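PDB 3G7U: cytosine-specific methyltransferase from Escherichia coli O157:H7 EDL933, which probably transfers a methyl group from S-adenosyl-L-methionine to carbon 5 of cytosine in DNA, giving 5-methyl-2'-deoxycytidine and S-adenosyl-L-homocysteine. Local coordinates for residues 359-362 / 363-367; 220-224 / 225-229; 124-127 / 128-131. All coordinates share one frame; numbering follows the deposited sequence.

In the fold
Along the chain the order is contact 3, contact 2, contact 1. Contact 3 follows strand 114-119 of the seven-stranded mixed sheet and starts helix 129-140, beside the predicted active-site C81. Contact 1 lies in the C-terminal helix 353-367, which packs on that same strand and on strand 163-171; the centres of contacts 1 and 3 are about 29 Å apart. Contact 2 starts helix 225-231, in a region that probably corresponds to the target-recognition part of related enzymes. Its centre is about 24 Å from that of contact 1 and 42 Å from that of contact 3. A K229–E357 salt bridge nevertheless links helix 225-231 to helix 353-367.

Contact 1: 359-362 / 363-367; sequences ILKG and LYNLL
The ring of Y364 is approached obliquely by the ammonium end of K361, with K361 NZ 3.6 Å from Y364 CD2, while OD1 of N365 lies in the ring plane at its edge. F24 adds an edge-to-face ring contact from outside the segments. K361 and Y364 run side by side and point the same way because each has CG anti to its own backbone nitrogen (chi1 -172° and -178°). The lysine bends at chi2, then runs straight to NZ, which bonds to the carbonyl of A22 at the end of helix 14-22.

N365 lies across the lysine. Its OD1 is 3.7 Å from K361 CE, and its ND2 sits near the K361 carbonyl at too poor an angle to bond. That carbonyl is used instead by the backbone, N365 N to K361 O at 2.9 Å. The neighbouring helical bonds are Y364 N to L360 O, also 2.9 Å, and L366 N to G362 O at 3.1 Å; L363 N to I359 O is long and weak at 3.5 Å. L366 also rests a methyl on the preceding turn, CD1 3.3 Å from G362 O.

On the buried side L360 CD2 meets L363 CD1 at 4.2 Å. L360 reaches strand 114-119 and helix 14-22, and L363 reaches strands 114-119 and 163-171. Chemically, then, this turn is amphipathic: leucines pack it against the sheet and helix 14-22, while its more exposed K361 spends its ammonium on a helix-terminal carbonyl, whose partial negative charge would probably stabilise the protonated form.

Contact 2: 220-224 / 225-229; sequences KDRKG and GFYEK
Helix 225-231 begins with an N-cap at G224, whose backbone is gripped through both its carbonyl and its N-H by residues of the first turn. G224 O accepts E228 N at 3.1 Å, nearly along the C=O axis, and Y227 N in a weak and strongly bent bond. In return, E228 folds back with a bend at chi2, and its OE2 takes G224 N at 3.0 Å on the anti side, tilted out of the carboxylate plane. G224 adopts a positive phi of 129°, at which a beta carbon would jam against the preceding carbonyl oxygen.

Y227 carries the other half of the contact. R222 CB sits over the centre of one ring face, 3.9 Å from the centroid and 9° off the normal, a clear CH-pi contact. F226 CD2 covers the opposite face, displaced toward the rim. W231 and Y198 also touch this ring from outside. The R222 chain, extended from CG to NE, runs along the ring to its hydroxyl, with the guanidinium nearly perpendicular to the ring. The hydroxyl also bonds the backbone carbonyl O of D195 in helix 193-196, while R222 NH2 donates to Y227 OH at 3.1 Å, 16° out of the guanidinium plane.

Contact 3: 124-127 / 128-131; sequences MQEK and YSGI
K127 lies along one face of the Y128 ring: its CG stands over the centre, 3.8 Å from the centroid and 7° off the normal, giving a CH-pi contact. CD and CE continue across the ring, and CE lies 3.4 Å from Y128 OH. A chi1 of 64° turns CG back between the K127 backbone nitrogen and carbonyl carbon, which brings the chain over its neighbour. Q125 runs beside the same tyrosine, its amide steeply inclined to the ring and NE2 3.8 Å from Y128 CE2; NE2 donates to G122 O.

Behind these side chains the turn is held by backbone bonds and the S129 hydroxyl. Y128 N donates to Q125 O at 2.9 Å. E126 O takes two bonds from S129: OG at 2.8 Å, in the carbonyl plane, and N at 3.1 Å from above that plane. One water bridges K127 O to I131 N.

Further out, Y128 OH bonds G83 O, and the tyrosine touches Q82; the side chains of Y128 and the predicted catalytic C81 are about 4 Å apart. The turn thus sets a tyrosine, fixed by packing and its hydroxyl, against the cysteine-bearing loop, consistent with a second-shell role in shaping the active site.

Contact 1: 359-362 / 363-367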
loop_
_atom_site.group_PDB
_atom_site.type_symbol
_atom_site.label_atom_id
_atom_site.label_comp_id
_atom_site.label_asym_id
_atom_site.label_seq_id
_atom_site.Cartn_x
_atom_site.Cartn_y
_atom_site.Cartn_z
ATOM N N ILE A 359 10.582 -2.930 -4.849
ATOM C CA ILE A 359 10.508 -4.346 -5.210
ATOM C C ILE A 359 10.069 -4.539 -6.662
ATOM O O ILE A 359 10.696 -5.304 -7.399
ATOM C CB ILE A 359 9.559 -5.124 -4.269
ATOM C CG1 ILE A 359 9.988 -4.981 -2.793
ATOM C CG2 ILE A 359 9.422 -6.593 -4.688
ATOM C CD1 ILE A 359 11.438 -5.425 -2.465
ATOM N N LEU A 360 8.991 -3.849 -7.054
ATOM C CA LEU A 360 8.479 -3.966 -8.424
ATOM C C LEU A 360 9.454 -3.395 -9.475
ATOM O O LEU A 360 9.477 -3.887 -10.599
ATOM C CB LEU A 360 7.056 -3.361 -8.506
ATOM C CG LEU A 360 5.993 -4.336 -7.932
ATOM C CD1 LEU A 360 4.726 -3.576 -7.504
ATOM C CD2 LEU A 360 5.633 -5.446 -8.970
ATOM N N LYS A 361 10.262 -2.377 -9.131
ATOM C CA LYS A 361 11.241 -1.819 -10.106
ATOM C C LYS A 361 12.328 -2.855 -10.430
ATOM O O LYS A 361 12.819 -2.902 -11.562
ATOM C CB LYS A 361 11.883 -0.488 -9.623
ATOM C CG LYS A 361 12.782 0.250 -10.673
ATOM C CD LYS A 361 11.979 0.607 -11.930
ATOM C CE LYS A 361 12.695 1.486 -12.967
ATOM N NZ LYS A 361 11.703 1.805 -14.096
ATOM N N GLY A 362 12.657 -3.682 -9.446
ATOM C CA GLY A 362 13.572 -4.801 -9.614
ATOM C C GLY A 362 13.049 -5.750 -10.676
ATOM O O GLY A 362 13.783 -6.123 -11.594
ATOM N N LEU A 363 11.771 -6.109 -10.578
ATOM C CA LEU A 363 11.126 -6.962 -11.573
ATOM C C LEU A 363 11.028 -6.302 -12.940
ATOM O O LEU A 363 11.221 -6.980 -13.940
ATOM C CB LEU A 363 9.737 -7.416 -11.114
ATOM C CG LEU A 363 9.776 -8.491 -10.041
ATOM C CD1 LEU A 363 8.557 -8.445 -9.138
ATOM C CD2 LEU A 363 9.926 -9.843 -10.719
ATOM N N TYR A 364 10.723 -5.004 -12.991
ATOM C CA TYR A 364 10.595 -4.295 -14.265
ATOM C C TYR A 364 11.940 -4.317 -14.977
ATOM O O TYR A 364 12.009 -4.587 -16.179
ATOM C CB TYR A 364 10.179 -2.849 -14.048
ATOM C CG TYR A 364 9.970 -2.056 -15.327
ATOM C CD1 TYR A 364 8.743 -2.090 -16.008
ATOM C CD2 TYR A 364 10.985 -1.242 -15.840
ATOM C CE1 TYR A 364 8.550 -1.338 -17.189
ATOM C CE2 TYR A 364 10.808 -0.495 -17.007
ATOM C CZ TYR A 364 9.593 -0.545 -17.668
ATOM O OH TYR A 364 9.430 0.202 -18.814
ATOM N N ASN A 365 12.997 -4.017 -14.223
ATOM C CA ASN A 365 14.353 -4.027 -14.770
ATOM C C ASN A 365 14.769 -5.378 -15.336
ATOM O O ASN A 365 15.355 -5.429 -16.423
ATOM C CB ASN A 365 15.355 -3.519 -13.751
ATOM C CG ASN A 365 15.253 -2.016 -13.551
ATOM O OD1 ASN A 365 14.699 -1.297 -14.387
ATOM N ND2 ASN A 365 15.775 -1.539 -12.431
ATOM N N LEU A 366 14.435 -6.448 -14.620
ATOM C CA LEU A 366 14.650 -7.823 -15.092
ATOM C C LEU A 366 13.972 -8.099 -16.433
ATOM O O LEU A 366 14.534 -8.762 -17.305
ATOM C CB LEU A 366 14.129 -8.842 -14.077
ATOM C CG LEU A 366 15.048 -9.443 -13.010
ATOM C CD1 LEU A 366 16.003 -8.426 -12.446
ATOM C CD2 LEU A 366 14.226 -10.092 -11.907
ATOM N N LEU A 367 12.765 -7.588 -16.601
ATOM C CA LEU A 367 11.993 -7.917 -17.775
ATOM C C LEU A 367 12.329 -7.013 -18.965
ATOM O O LEU A 367 11.790 -7.202 -20.061
ATOM C CB LEU A 367 10.495 -7.922 -17.442
ATOM C CG LEU A 367 10.018 -8.843 -16.303
ATOM C CD1 LEU A 367 8.631 -8.403 -15.848
ATOM C CD2 LEU A 367 10.025 -10.341 -16.625
#

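Contact 2: 220-224 / 225-229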
loop_
_atom_site.group_PDB
_atom_site.type_symbol
_atom_site.label_atom_id
_atom_site.label_comp_id
_atom_site.label_asym_id
_atom_site.label_seq_id
_atom_site.Cartn_x
_atom_site.Cartn_y
_atom_site.Cartn_z
ATOM N N LYS A 220 5.800 23.304 1.348
ATOM C CA LYS A 220 6.579 22.358 0.577
ATOM C C LYS A 220 7.847 22.985 0.038
ATOM O O LYS A 220 7.979 23.230 -1.150
ATOM C CB LYS A 220 5.763 21.614 -0.493
ATOM C CG LYS A 220 5.003 22.370 -1.523
ATOM C CD LYS A 220 4.425 21.311 -2.461
ATOM C CE LYS A 220 4.813 21.565 -3.898
ATOM N NZ LYS A 220 3.713 22.099 -4.732
ATOM N N ASP A 221 8.762 23.267 0.952
ATOM C CA ASP A 221 10.051 23.839 0.605
ATOM C C ASP A 221 11.152 22.904 1.085
ATOM O O ASP A 221 12.128 23.342 1.697
ATOM C CB ASP A 221 10.202 25.229 1.243
ATOM C CG ASP A 221 9.909 25.226 2.738
ATOM O OD1 ASP A 221 9.683 24.131 3.302
ATOM O OD2 ASP A 221 9.886 26.319 3.349
ATOM N N ARG A 222 10.965 21.608 0.872
ATOM C CA ARG A 222 12.024 20.663 1.172
ATOM C C ARG A 222 12.431 19.828 -0.007
ATOM O O ARG A 222 11.704 19.717 -1.017
ATOM C CB ARG A 222 11.739 19.796 2.384
ATOM C CG ARG A 222 12.280 20.373 3.626
ATOM C CD ARG A 222 12.327 19.353 4.694
ATOM N NE ARG A 222 12.615 19.998 5.950
ATOM C CZ ARG A 222 12.713 19.354 7.106
ATOM N NH1 ARG A 222 12.983 20.036 8.222
ATOM N NH2 ARG A 222 12.556 18.036 7.148
ATOM N N LYS A 223 13.627 19.269 0.147
ATOM C CA LYS A 223 14.381 18.636 -0.917
ATOM C C LYS A 223 14.851 17.285 -0.422
ATOM O O LYS A 223 15.134 17.105 0.778
ATOM C CB LYS A 223 15.603 19.502 -1.271
ATOM C CG LYS A 223 15.281 20.943 -1.735
ATOM C CD LYS A 223 15.184 21.062 -3.263
ATOM C CE LYS A 223 13.798 20.720 -3.807
ATOM N NZ LYS A 223 13.776 20.855 -5.285
ATOM N N GLY A 224 14.935 16.335 -1.343
ATOM C CA GLY A 224 15.405 15.005 -0.991
ATOM C C GLY A 224 14.446 13.948 -1.484
ATOM O O GLY A 224 13.297 14.243 -1.779
ATOM N N GLY A 225 14.937 12.717 -1.541
ATOM C CA GLY A 225 14.230 11.599 -2.150
ATOM C C GLY A 225 12.799 11.433 -1.676
ATOM O O GLY A 225 11.901 11.330 -2.496
ATOM N N PHE A 226 12.600 11.441 -0.359
ATOM C CA PHE A 226 11.262 11.281 0.246
ATOM C C PHE A 226 10.281 12.353 -0.230
ATOM O O PHE A 226 9.118 12.036 -0.558
ATOM C CB PHE A 226 11.366 11.295 1.773
ATOM C CG PHE A 226 10.038 11.198 2.476
ATOM C CD1 PHE A 226 9.407 9.958 2.617
ATOM C CD2 PHE A 226 9.407 12.343 3.001
ATOM C CE1 PHE A 226 8.181 9.851 3.271
ATOM C CE2 PHE A 226 8.156 12.233 3.651
ATOM C CZ PHE A 226 7.557 10.971 3.788
ATOM N N TYR A 227 10.760 13.610 -0.302
ATOM C CA TYR A 227 9.919 14.746 -0.675
ATOM C C TYR A 227 9.604 14.773 -2.142
ATOM O O TYR A 227 8.555 15.285 -2.545
ATOM C CB TYR A 227 10.543 16.077 -0.200
ATOM C CG TYR A 227 10.718 16.076 1.296
ATOM C CD1 TYR A 227 9.606 16.181 2.148
ATOM C CD2 TYR A 227 11.981 15.897 1.877
ATOM C CE1 TYR A 227 9.746 16.125 3.536
ATOM C CE2 TYR A 227 12.135 15.847 3.265
ATOM C CZ TYR A 227 11.014 15.971 4.089
ATOM O OH TYR A 227 11.145 15.912 5.453
ATOM N N GLU A 228 10.488 14.203 -2.967
ATOM C CA GLU A 228 10.177 14.093 -4.414
ATOM C C GLU A 228 9.053 13.085 -4.616
ATOM O O GLU A 228 8.210 13.252 -5.490
ATOM C CB GLU A 228 11.378 13.621 -5.262
ATOM C CG GLU A 228 12.778 14.134 -4.887
ATOM C CD GLU A 228 12.968 15.667 -4.956
ATOM O OE1 GLU A 228 12.313 16.344 -5.789
ATOM O OE2 GLU A 228 13.806 16.192 -4.169
ATOM N N LYS A 229 9.089 12.017 -3.835
ATOM C CA LYS A 229 8.022 10.997 -3.855
ATOM C C LYS A 229 6.747 11.566 -3.228
ATOM O O LYS A 229 5.633 11.265 -3.654
ATOM C CB LYS A 229 8.475 9.751 -3.091
ATOM C CG LYS A 229 9.538 8.966 -3.805
ATOM C CD LYS A 229 9.648 7.544 -3.271
ATOM C CE LYS A 229 10.722 6.741 -4.082
ATOM N NZ LYS A 229 10.480 6.810 -5.567
#

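Contact 3: 124-127 / 128-131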
loop_
_atom_site.group_PDB
_atom_site.type_symbol
_atom_site.label_atom_id
_atom_site.label_comp_id
_atom_site.label_asym_id
_atom_site.label_seq_id
_atom_site.Cartn_x
_atom_site.Cartn_y
_atom_site.Cartn_z
ATOM N N MET A 124 3.072 -17.742 7.384
ATOM C CA MET A 124 4.044 -18.836 7.445
ATOM C C MET A 124 3.729 -19.926 8.451
ATOM O O MET A 124 4.521 -20.862 8.588
ATOM C CB MET A 124 5.476 -18.320 7.630
ATOM C CG MET A 124 5.909 -17.376 6.535
ATOM S SD MET A 124 5.764 -18.152 4.900
ATOM C CE MET A 124 7.373 -17.734 4.410
ATOM N N GLN A 125 2.573 -19.844 9.121
ATOM C CA GLN A 125 2.206 -20.861 10.116
ATOM C C GLN A 125 2.038 -22.290 9.593
ATOM O O GLN A 125 1.602 -22.517 8.458
ATOM C CB GLN A 125 0.968 -20.452 10.887
ATOM C CG GLN A 125 1.135 -19.222 11.740
ATOM C CD GLN A 125 -0.175 -18.854 12.417
ATOM O OE1 GLN A 125 -0.579 -19.480 13.409
ATOM N NE2 GLN A 125 -0.858 -17.858 11.871
ATOM N N GLU A 126 2.375 -23.247 10.458
ATOM C CA GLU A 126 2.335 -24.668 10.127
ATOM C C GLU A 126 0.978 -25.119 9.613
ATOM O O GLU A 126 0.900 -25.931 8.688
ATOM C CB GLU A 126 2.753 -25.532 11.327
ATOM C CG GLU A 126 4.254 -25.803 11.410
ATOM C CD GLU A 126 4.876 -26.164 10.057
ATOM O OE1 GLU A 126 4.424 -27.144 9.401
ATOM O OE2 GLU A 126 5.828 -25.455 9.647
ATOM N N LYS A 127 -0.084 -24.568 10.198
ATOM C CA LYS A 127 -1.446 -24.922 9.826
ATOM C C LYS A 127 -1.843 -24.490 8.409
ATOM O O LYS A 127 -2.881 -24.932 7.899
ATOM C CB LYS A 127 -2.430 -24.334 10.824
ATOM C CG LYS A 127 -2.440 -22.839 10.849
ATOM C CD LYS A 127 -3.732 -22.401 11.463
ATOM C CE LYS A 127 -3.539 -21.162 12.271
ATOM N NZ LYS A 127 -4.486 -21.193 13.425
ATOM N N TYR A 128 -1.028 -23.631 7.784
ATOM C CA TYR A 128 -1.256 -23.211 6.398
ATOM C C TYR A 128 -0.278 -23.830 5.421
ATOM O O TYR A 128 -0.362 -23.568 4.215
ATOM C CB TYR A 128 -1.194 -21.694 6.260
ATOM C CG TYR A 128 -2.143 -21.010 7.176
ATOM C CD1 TYR A 128 -3.465 -21.451 7.296
ATOM C CD2 TYR A 128 -1.729 -19.938 7.948
ATOM C CE1 TYR A 128 -4.346 -20.832 8.163
ATOM C CE2 TYR A 128 -2.594 -19.311 8.807
ATOM C CZ TYR A 128 -3.901 -19.762 8.914
ATOM O OH TYR A 128 -4.754 -19.142 9.792
ATOM N N SER A 129 0.643 -24.643 5.927
ATOM C CA SER A 129 1.646 -25.249 5.071
ATOM C C SER A 129 0.989 -26.105 3.978
ATOM O O SER A 129 1.501 -26.153 2.867
ATOM C CB SER A 129 2.619 -26.085 5.879
ATOM O OG SER A 129 1.934 -27.217 6.368
ATOM N N GLY A 130 -0.147 -26.733 4.295
ATOM C CA GLY A 130 -0.967 -27.468 3.314
ATOM C C GLY A 130 -1.456 -26.610 2.149
ATOM O O GLY A 130 -1.241 -26.957 0.987
ATOM N N ILE A 131 -2.091 -25.478 2.448
ATOM C CA ILE A 131 -2.553 -24.578 1.389
ATOM C C ILE A 131 -1.420 -23.843 0.681
ATOM O O ILE A 131 -1.533 -23.610 -0.509
ATOM C CB ILE A 131 -3.688 -23.601 1.835
ATOM C CG1 ILE A 131 -3.190 -22.570 2.845
ATOM C CG2 ILE A 131 -4.891 -24.374 2.407
ATOM C CD1 ILE A 131 -4.077 -21.343 2.944
HETATM O O HOH W 1 -3.222 -25.765 5.163
#